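Local coordinates for protein citrate synthase (Metallosphaera sedula, PDB 6ABX) that probably catalyses the condensation of oxaloacetate with acetyl-CoA and water to give citrate and CoA, a step of the tricarboxylic acid cycle, at residues A[220-225]-A[280-285]; A[268-273]-A[311-316]; A[117-122]-A[196-201]. All blocks are in the same frame, centred on the assembly; numbering follows the deposited sequence.

Interaction 1: A[220-225]-A[280-285]; sequences EALKQF and KRLFEI
Phe225 and Leu222 of helix 220-228 meet Leu282 and Ile285 of helix 277-297 in a near-perpendicular helix-helix crossing within the mainly helical citrate synthase fold. The axes of the two segments run 104° to one another and approach to 10.1 Å, and the CA atoms come nearest at Phe225 and Ile285.

The contact between side chains is wholly apolar. Phe225 CB touches two methyls, Ile285 CG2 at 4.0 Å and Leu282 CD2 at 4.1 Å. Ile285 CG2 also comes near ring atom CD1 of Phe225 (4.1 Å), obliquely, while the two side chains slide past each other in opposite directions. The leucines add a looser methyl pair, Leu222 CD1 to Leu282 CD1 at 4.3 Å.

A second group of contacts sets methyls against backbone. Ile285 CD1 lies 3.6 Å from Phe225 O, and Leu282 CD2 approaches the same oxygen at 3.8 Å, so both methyls pack against one carbonyl oxygen, the last of 220-225. No hydrogen bond joins the segments; the contact is van der Waals packing of four buried residues.

Around them, Leu312 of helix 310-316 touches both Leu222 and Leu282, and the ring of Phe308 meets that of Phe225 edge-to-face. Phe225 lies about 7 Å, side chain to side chain, from Phe251, a residue of the acetyl-CoA site, so the crossing lies near the residues that bind acetyl-CoA.

The Phe225 ring owes its place to CG standing anti to the carbonyl carbon (chi1 -52°), which folds it back along its own helix until Ala221 O lies 3.2 Å above the ring plane, over its centre.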
loop_
_atom_site.group_PDB
_atom_site.type_symbol
_atom_site.label_atom_id
_atom_site.label_comp_id
_atom_site.label_asym_id
_atom_site.label_seq_id
_atom_site.Cartn_x
_atom_site.Cartn_y
_atom_site.Cartn_z
ATOM N N GLU A 220 -8.147 -21.752 0.495
ATOM C CA GLU A 220 -8.337 -22.608 -0.670
ATOM C C GLU A 220 -8.250 -24.101 -0.289
ATOM O O GLU A 220 -9.015 -24.967 -0.813
ATOM C CB GLU A 220 -7.301 -22.198 -1.718
ATOM C CG GLU A 220 -7.740 -20.974 -2.508
ATOM C CD GLU A 220 -8.962 -21.244 -3.384
ATOM O OE1 GLU A 220 -8.908 -22.165 -4.223
ATOM O OE2 GLU A 220 -9.986 -20.570 -3.192
ATOM N N ALA A 221 -7.325 -24.441 0.595
ATOM C CA ALA A 221 -7.169 -25.830 0.976
ATOM C C ALA A 221 -8.388 -26.284 1.768
ATOM O O ALA A 221 -8.856 -27.382 1.603
ATOM C CB ALA A 221 -5.915 -26.059 1.789
ATOM N N LEU A 222 -8.923 -25.402 2.611
ATOM C CA LEU A 222 -10.098 -25.789 3.400
ATOM C C LEU A 222 -11.284 -26.062 2.473
ATOM O O LEU A 222 -12.025 -26.996 2.729
ATOM C CB LEU A 222 -10.467 -24.675 4.380
ATOM C CG LEU A 222 -11.763 -24.947 5.166
ATOM C CD1 LEU A 222 -11.653 -26.214 6.000
ATOM C CD2 LEU A 222 -12.113 -23.769 6.068
ATOM N N LYS A 223 -11.499 -25.194 1.468
ATOM C CA LYS A 223 -12.567 -25.372 0.486
ATOM C C LYS A 223 -12.446 -26.752 -0.162
ATOM O O LYS A 223 -13.448 -27.427 -0.332
ATOM C CB LYS A 223 -12.478 -24.274 -0.585
ATOM C CG LYS A 223 -13.533 -24.264 -1.689
ATOM C CD LYS A 223 -13.387 -23.001 -2.591
ATOM C CE LYS A 223 -14.615 -22.616 -3.394
ATOM N NZ LYS A 223 -14.502 -23.092 -4.794
ATOM N N GLN A 224 -11.232 -27.122 -0.564
ATOM C CA GLN A 224 -10.913 -28.446 -1.143
ATOM C C GLN A 224 -11.366 -29.553 -0.190
ATOM O O GLN A 224 -12.071 -30.507 -0.601
ATOM C CB GLN A 224 -9.399 -28.605 -1.371
ATOM C CG GLN A 224 -8.981 -29.235 -2.674
ATOM C CD GLN A 224 -8.868 -28.183 -3.756
ATOM O OE1 GLN A 224 -9.528 -27.146 -3.662
ATOM N NE2 GLN A 224 -8.058 -28.439 -4.788
ATOM N N PHE A 225 -10.966 -29.470 1.088
ATOM C CA PHE A 225 -11.344 -30.494 2.056
ATOM C C PHE A 225 -12.885 -30.602 2.147
ATOM O O PHE A 225 -13.451 -31.727 2.259
ATOM C CB PHE A 225 -10.762 -30.244 3.451
ATOM C CG PHE A 225 -9.270 -30.015 3.495
ATOM C CD1 PHE A 225 -8.394 -30.621 2.599
ATOM C CD2 PHE A 225 -8.740 -29.149 4.444
ATOM C CE1 PHE A 225 -7.024 -30.395 2.679
ATOM C CE2 PHE A 225 -7.381 -28.915 4.504
ATOM C CZ PHE A 225 -6.527 -29.508 3.610
ATOM N N LYS A 280 -13.614 -33.172 12.880
ATOM C CA LYS A 280 -12.858 -34.409 12.909
ATOM C C LYS A 280 -12.720 -34.992 11.478
ATOM O O LYS A 280 -11.654 -35.424 11.073
ATOM C CB LYS A 280 -13.553 -35.425 13.819
ATOM C CG LYS A 280 -12.742 -36.688 14.077
ATOM C CD LYS A 280 -12.950 -37.273 15.463
ATOM C CE LYS A 280 -11.686 -37.889 16.026
ATOM N NZ LYS A 280 -11.273 -39.072 15.234
ATOM N N ARG A 281 -13.829 -34.993 10.755
ATOM C CA ARG A 281 -13.938 -35.474 9.392
ATOM C C ARG A 281 -12.977 -34.666 8.512
ATOM O O ARG A 281 -12.179 -35.222 7.730
ATOM C CB ARG A 281 -15.388 -35.318 8.948
ATOM C CG ARG A 281 -15.689 -35.768 7.529
ATOM C CD ARG A 281 -17.180 -35.972 7.304
ATOM N NE ARG A 281 -17.990 -34.793 7.601
ATOM C CZ ARG A 281 -18.092 -33.691 6.832
ATOM N NH1 ARG A 281 -19.072 -32.844 7.064
ATOM N NH2 ARG A 281 -17.228 -33.410 5.863
ATOM N N LEU A 282 -13.029 -33.345 8.664
ATOM C CA LEU A 282 -12.223 -32.466 7.829
ATOM C C LEU A 282 -10.742 -32.659 8.097
ATOM O O LEU A 282 -9.925 -32.593 7.143
ATOM C CB LEU A 282 -12.639 -30.997 7.982
ATOM C CG LEU A 282 -13.986 -30.594 7.394
ATOM C CD1 LEU A 282 -14.279 -29.137 7.715
ATOM C CD2 LEU A 282 -14.034 -30.769 5.888
ATOM N N PHE A 283 -10.353 -32.929 9.345
ATOM C CA PHE A 283 -8.978 -33.245 9.634
ATOM C C PHE A 283 -8.549 -34.605 9.061
ATOM O O PHE A 283 -7.411 -34.723 8.641
ATOM C CB PHE A 283 -8.689 -33.199 11.137
ATOM C CG PHE A 283 -8.291 -31.820 11.579
ATOM C CD1 PHE A 283 -6.975 -31.410 11.435
ATOM C CD2 PHE A 283 -9.226 -30.936 12.100
ATOM C CE1 PHE A 283 -6.615 -30.129 11.815
ATOM C CE2 PHE A 283 -8.862 -29.649 12.465
ATOM C CZ PHE A 283 -7.552 -29.260 12.324
ATOM N N GLU A 284 -9.413 -35.612 9.147
ATOM C CA GLU A 284 -9.132 -36.935 8.540
ATOM C C GLU A 284 -8.859 -36.736 7.045
ATOM O O GLU A 284 -7.847 -37.266 6.519
ATOM C CB GLU A 284 -10.303 -37.887 8.784
ATOM C CG GLU A 284 -10.437 -38.272 10.248
ATOM C CD GLU A 284 -11.660 -39.086 10.646
ATOM O OE1 GLU A 284 -12.540 -39.328 9.785
ATOM O OE2 GLU A 284 -11.738 -39.467 11.836
ATOM N N ILE A 285 -9.742 -35.974 6.398
ATOM C CA ILE A 285 -9.589 -35.633 4.962
ATOM C C ILE A 285 -8.236 -34.979 4.717
ATOM O O ILE A 285 -7.467 -35.385 3.830
ATOM C CB ILE A 285 -10.762 -34.791 4.459
ATOM C CG1 ILE A 285 -12.054 -35.600 4.445
ATOM C CG2 ILE A 285 -10.437 -34.166 3.111
ATOM C CD1 ILE A 285 -13.277 -34.788 4.219
#

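Interaction 2: A[268-273]-A[311-316]; sequences EYANQL and GLVFYA
Ala270 and Leu273 make a small, buried apolar contact with Val313 and Ala316, joining the end region of helix 261-270, with the type I beta turn from Ala270 to Leu273, to the short helix 310-316. Two methyl pairs carry it, and the backbone register agrees with them: the nearest CA atoms are those of Ala270 with Val313 and of Leu273 with Ala316.

The closer pair is Leu273 CD1 against Ala316 CB, at 3.7 Å. Leu273 reaches it with CG anti to its own carbonyl carbon (chi1 -73°) and an extended second torsion, which carry CD1 across to the alanine methyl. Beside it, Ala270 CB rests against Val313 CG2 at 4.3 Å, a looser touch using one branch of the valine.

Leu273 is brought round by the turn, which is closed by the bond from Leu273 N to Ala270 O (3.1 Å). Lys275 NZ hydrogen-bonds to both Ala270 O and Leu273 O, tying the two ends of the turn together. Helix 163-174 also borders the contact, with Ser172 against Val313 and Asp165 against Leu273.

Since no hydrogen bond or ion pair crosses between the segments, their fit rests on methyl-to-methyl dispersion and the exclusion of water, while the polar bonds lie within and beside the turn that presents Leu273 and probably hold it in shape.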
loop_
_atom_site.group_PDB
_atom_site.type_symbol
_atom_site.label_atom_id
_atom_site.label_comp_id
_atom_site.label_asym_id
_atom_site.label_seq_id
_atom_site.Cartn_x
_atom_site.Cartn_y
_atom_site.Cartn_z
ATOM N N GLU A 268 0.367 -30.539 14.600
ATOM C CA GLU A 268 0.523 -31.063 15.966
ATOM C C GLU A 268 -0.508 -30.428 16.894
ATOM O O GLU A 268 -1.107 -31.114 17.733
ATOM C CB GLU A 268 1.900 -30.692 16.519
ATOM C CG GLU A 268 3.028 -31.437 15.858
ATOM C CD GLU A 268 4.429 -30.925 16.178
ATOM O OE1 GLU A 268 5.372 -31.635 15.843
ATOM O OE2 GLU A 268 4.567 -29.814 16.687
ATOM N N TYR A 269 -0.626 -29.086 16.818
ATOM C CA TYR A 269 -1.501 -28.366 17.769
ATOM C C TYR A 269 -2.978 -28.631 17.444
ATOM O O TYR A 269 -3.790 -28.642 18.337
ATOM C CB TYR A 269 -1.174 -26.879 17.812
ATOM C CG TYR A 269 -0.204 -26.541 18.915
ATOM C CD1 TYR A 269 -0.635 -26.485 20.215
ATOM C CD2 TYR A 269 1.143 -26.366 18.672
ATOM C CE1 TYR A 269 0.231 -26.163 21.249
ATOM C CE2 TYR A 269 2.031 -26.046 19.690
ATOM C CZ TYR A 269 1.563 -25.911 20.984
ATOM O OH TYR A 269 2.380 -25.628 22.033
ATOM N N ALA A 270 -3.284 -28.908 16.184
ATOM C CA ALA A 270 -4.639 -29.274 15.789
ATOM C C ALA A 270 -5.106 -30.488 16.599
ATOM O O ALA A 270 -6.272 -30.624 16.866
ATOM C CB ALA A 270 -4.751 -29.533 14.305
ATOM N N ASN A 271 -4.210 -31.401 16.959
ATOM C CA ASN A 271 -4.635 -32.578 17.758
ATOM C C ASN A 271 -5.315 -32.179 19.068
ATOM O O ASN A 271 -6.260 -32.860 19.470
ATOM C CB ASN A 271 -3.473 -33.511 18.039
ATOM C CG ASN A 271 -3.166 -34.319 16.806
ATOM O OD1 ASN A 271 -3.972 -35.163 16.427
ATOM N ND2 ASN A 271 -2.024 -34.089 16.190
ATOM N N GLN A 272 -4.872 -31.070 19.680
ATOM C CA GLN A 272 -5.365 -30.591 20.970
ATOM C C GLN A 272 -6.745 -29.935 20.863
ATOM O O GLN A 272 -7.336 -29.649 21.882
ATOM C CB GLN A 272 -4.340 -29.638 21.610
ATOM C CG GLN A 272 -2.977 -30.314 21.721
ATOM C CD GLN A 272 -1.917 -29.563 22.491
ATOM O OE1 GLN A 272 -2.162 -28.495 23.055
ATOM N NE2 GLN A 272 -0.721 -30.140 22.511
ATOM N N LEU A 273 -7.235 -29.635 19.653
ATOM C CA LEU A 273 -8.626 -29.150 19.490
ATOM C C LEU A 273 -9.593 -30.277 19.863
ATOM O O LEU A 273 -9.388 -31.415 19.459
ATOM C CB LEU A 273 -8.899 -28.731 18.038
ATOM C CG LEU A 273 -8.248 -27.433 17.596
ATOM C CD1 LEU A 273 -8.400 -27.239 16.105
ATOM C CD2 LEU A 273 -8.810 -26.245 18.358
ATOM N N GLY A 311 -6.279 -22.553 7.463
ATOM C CA GLY A 311 -7.700 -22.262 7.298
ATOM C C GLY A 311 -8.599 -23.205 8.093
ATOM O O GLY A 311 -9.558 -22.784 8.738
ATOM N N LEU A 312 -8.282 -24.497 8.101
ATOM C CA LEU A 312 -9.038 -25.487 8.843
ATOM C C LEU A 312 -8.997 -25.237 10.354
ATOM O O LEU A 312 -10.013 -25.316 11.048
ATOM C CB LEU A 312 -8.510 -26.878 8.459
ATOM C CG LEU A 312 -9.091 -28.039 9.251
ATOM C CD1 LEU A 312 -10.600 -28.012 9.179
ATOM C CD2 LEU A 312 -8.534 -29.343 8.712
ATOM N N VAL A 313 -7.823 -24.863 10.872
ATOM C CA VAL A 313 -7.670 -24.515 12.307
ATOM C C VAL A 313 -8.522 -23.292 12.669
ATOM O O VAL A 313 -9.247 -23.351 13.639
ATOM C CB VAL A 313 -6.189 -24.310 12.668
ATOM C CG1 VAL A 313 -6.006 -23.643 14.022
ATOM C CG2 VAL A 313 -5.430 -25.626 12.602
ATOM N N PHE A 314 -8.474 -22.237 11.864
ATOM C CA PHE A 314 -9.267 -21.022 12.156
ATOM C C PHE A 314 -10.767 -21.317 12.018
ATOM O O PHE A 314 -11.579 -20.846 12.804
ATOM C CB PHE A 314 -8.809 -19.879 11.261
ATOM C CG PHE A 314 -7.471 -19.335 11.688
ATOM C CD1 PHE A 314 -7.274 -18.863 12.966
ATOM C CD2 PHE A 314 -6.424 -19.252 10.793
ATOM C CE1 PHE A 314 -6.039 -18.368 13.364
ATOM C CE2 PHE A 314 -5.188 -18.751 11.203
ATOM C CZ PHE A 314 -4.990 -18.365 12.499
ATOM N N TYR A 315 -11.148 -22.140 11.029
ATOM C CA TYR A 315 -12.529 -22.573 10.884
ATOM C C TYR A 315 -12.986 -23.351 12.125
ATOM O O TYR A 315 -14.128 -23.150 12.597
ATOM C CB TYR A 315 -12.687 -23.387 9.592
ATOM C CG TYR A 315 -14.072 -23.939 9.363
ATOM C CD1 TYR A 315 -15.119 -23.087 9.060
ATOM C CD2 TYR A 315 -14.335 -25.291 9.393
ATOM C CE1 TYR A 315 -16.403 -23.561 8.842
ATOM C CE2 TYR A 315 -15.623 -25.791 9.189
ATOM C CZ TYR A 315 -16.654 -24.920 8.912
ATOM O OH TYR A 315 -17.929 -25.353 8.661
ATOM N N ALA A 316 -12.132 -24.227 12.640
ATOM C CA ALA A 316 -12.406 -25.072 13.794
ATOM C C ALA A 316 -12.690 -24.198 15.024
ATOM O O ALA A 316 -13.453 -24.563 15.896
ATOM C CB ALA A 316 -11.271 -26.029 14.043
#

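Interaction 3: A[117-122]-A[196-201]; sequences IKMTAK and SDIYSS
The Tyr199 ring takes Met119 CE over one face, 4.2 Å from the centroid and 27° off the normal, a CH-pi contact, while Asp197 OD2 lies in plane at its edge. The sulfur stands more obliquely in a Met-aromatic contact, with Met119 SD 3.6 Å from Tyr199 CD1. A bend at chi3 (-97°) turns CE of Met119 over the ring, where it also meets Ile198 CG2 at 4.1 Å. With an alanine in place of Met119, the sulfur and CE would be gone, which would probably open a gap over this ring face and beside Ile198 CG2.

Helix 112-134 thus packs on the first turn of helix 198-209 in the mainly helical fold. Asp197 is the N-cap of the latter: Ser200 N bonds to Asp197 OD2 at 3.0 Å, and Ser200 OG to Asp197 OD1 at 2.7 Å, both from above the carboxylate plane. Lys210 of the second subunit forms a salt bridge with Asp197 OD1, so the cap also belongs to the dimer interface. At the far end of the ring, Tyr199 OH is hydrogen-bonded to Asp106 and receives a bond from a water (2.8 Å) that in turn accepts from Lys122 NZ at 3.0 Å.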
loop_
_atom_site.group_PDB
_atom_site.type_symbol
_atom_site.label_atom_id
_atom_site.label_comp_id
_atom_site.label_asym_id
_atom_site.label_seq_id
_atom_site.Cartn_x
_atom_site.Cartn_y
_atom_site.Cartn_z
ATOM N N ILE A 117 1.269 -1.095 18.065
ATOM C CA ILE A 117 0.541 -1.713 19.201
ATOM C C ILE A 117 -0.960 -1.430 19.082
ATOM O O ILE A 117 -1.759 -2.387 19.198
ATOM C CB ILE A 117 1.097 -1.229 20.558
ATOM C CG1 ILE A 117 2.473 -1.842 20.824
ATOM C CG2 ILE A 117 0.109 -1.515 21.687
ATOM C CD1 ILE A 117 3.216 -1.125 21.945
ATOM N N LYS A 118 -1.343 -0.196 18.714
ATOM C CA LYS A 118 -2.732 0.114 18.524
ATOM C C LYS A 118 -3.356 -0.753 17.421
ATOM O O LYS A 118 -4.457 -1.308 17.572
ATOM C CB LYS A 118 -2.925 1.599 18.239
ATOM C CG LYS A 118 -2.776 2.467 19.484
ATOM C CD LYS A 118 -2.902 3.924 19.187
ATOM C CE LYS A 118 -3.045 4.694 20.485
ATOM N NZ LYS A 118 -3.053 6.150 20.243
ATOM N N MET A 119 -2.694 -0.839 16.282
ATOM C CA MET A 119 -3.232 -1.633 15.167
ATOM C C MET A 119 -3.358 -3.111 15.576
ATOM O O MET A 119 -4.366 -3.798 15.283
ATOM C CB MET A 119 -2.359 -1.498 13.915
ATOM C CG MET A 119 -2.499 -0.152 13.228
ATOM S SD MET A 119 -1.489 -0.053 11.740
ATOM C CE MET A 119 -0.033 0.779 12.365
ATOM N N THR A 120 -2.350 -3.643 16.262
ATOM C CA THR A 120 -2.312 -5.019 16.646
ATOM C C THR A 120 -3.439 -5.323 17.653
ATOM O O THR A 120 -4.113 -6.333 17.558
ATOM C CB THR A 120 -0.947 -5.389 17.243
ATOM O OG1 THR A 120 0.082 -5.129 16.272
ATOM C CG2 THR A 120 -0.883 -6.822 17.705
ATOM N N ALA A 121 -3.706 -4.396 18.563
ATOM C CA ALA A 121 -4.780 -4.525 19.518
ATOM C C ALA A 121 -6.148 -4.453 18.850
ATOM O O ALA A 121 -7.088 -5.164 19.268
ATOM C CB ALA A 121 -4.685 -3.473 20.621
ATOM N N LYS A 122 -6.317 -3.571 17.886
ATOM C CA LYS A 122 -7.638 -3.255 17.383
ATOM C C LYS A 122 -8.077 -4.129 16.225
ATOM O O LYS A 122 -9.279 -4.316 16.079
ATOM C CB LYS A 122 -7.718 -1.818 16.898
ATOM C CG LYS A 122 -7.512 -0.770 17.998
ATOM C CD LYS A 122 -7.329 0.626 17.485
ATOM C CE LYS A 122 -7.278 1.613 18.648
ATOM N NZ LYS A 122 -7.294 3.019 18.204
ATOM N N SER A 196 6.482 8.137 4.537
ATOM C CA SER A 196 5.097 8.087 4.866
ATOM C C SER A 196 4.917 7.414 6.218
ATOM O O SER A 196 5.789 6.699 6.720
ATOM C CB SER A 196 4.319 7.365 3.791
ATOM O OG SER A 196 2.946 7.585 4.000
ATOM N N ASP A 197 3.740 7.570 6.784
ATOM C CA ASP A 197 3.502 7.110 8.172
ATOM C C ASP A 197 3.250 5.595 8.230
ATOM O O ASP A 197 2.985 4.948 7.240
ATOM C CB ASP A 197 2.304 7.868 8.710
ATOM C CG ASP A 197 1.035 7.523 7.968
ATOM O OD1 ASP A 197 0.833 8.083 6.872
ATOM O OD2 ASP A 197 0.258 6.674 8.482
ATOM N N ILE A 198 3.311 5.042 9.456
ATOM C CA ILE A 198 3.246 3.609 9.643
ATOM C C ILE A 198 1.855 3.057 9.309
ATOM O O ILE A 198 1.752 1.908 8.812
ATOM C CB ILE A 198 3.675 3.222 11.083
ATOM C CG1 ILE A 198 3.886 1.723 11.258
ATOM C CG2 ILE A 198 2.746 3.759 12.160
ATOM C CD1 ILE A 198 4.956 1.132 10.388
ATOM N N TYR A 199 0.787 3.821 9.520
ATOM C CA TYR A 199 -0.557 3.360 9.082
ATOM C C TYR A 199 -0.624 3.220 7.569
ATOM O O TYR A 199 -1.167 2.212 7.081
ATOM C CB TYR A 199 -1.689 4.249 9.595
ATOM C CG TYR A 199 -1.917 4.276 11.083
ATOM C CD1 TYR A 199 -2.709 3.335 11.730
ATOM C CD2 TYR A 199 -1.350 5.277 11.864
ATOM C CE1 TYR A 199 -2.986 3.421 13.089
ATOM C CE2 TYR A 199 -1.618 5.378 13.216
ATOM C CZ TYR A 199 -2.438 4.452 13.839
ATOM O OH TYR A 199 -2.692 4.588 15.178
ATOM N N SER A 200 -0.088 4.199 6.818
ATOM C CA SER A 200 0.007 4.112 5.348
ATOM C C SER A 200 0.738 2.835 4.938
ATOM O O SER A 200 0.291 2.105 4.038
ATOM C CB SER A 200 0.710 5.322 4.794
ATOM O OG SER A 200 -0.085 6.486 4.929
ATOM N N SER A 201 1.836 2.525 5.646
ATOM C CA SER A 201 2.603 1.256 5.357
ATOM C C SER A 201 1.708 0.027 5.498
ATOM O O SER A 201 1.674 -0.844 4.597
ATOM C CB SER A 201 3.836 1.090 6.219
ATOM O OG SER A 201 4.749 2.077 5.872
HETATM O O HOH W 1 -5.193 4.126 16.405
#

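How the interactions relate
Interactions 1 and 2 are neighbours, their centres 11 Å apart, and use different helices that pack on each other: 310-316, which carries half of interaction 2, touches both helices of interaction 1. Phe283 of 280-285 reaches into interaction 2, with CE1 on Ala270 CB (3.2 Å) and CE2 on Leu312 CG (3.6 Å). Both are mostly buried and without cross-segment hydrogen bonds, Ala316 being partly exposed. Interaction 3 lies on the opposite side of the chain's centre, 34 Å from interaction 1 and 29 Å from interaction 2, centre to centre. It too is largely buried, yet it adds sulfur-aromatic contact and a water bridge, and its N-cap reaches the second subunit, which touches neither of the others.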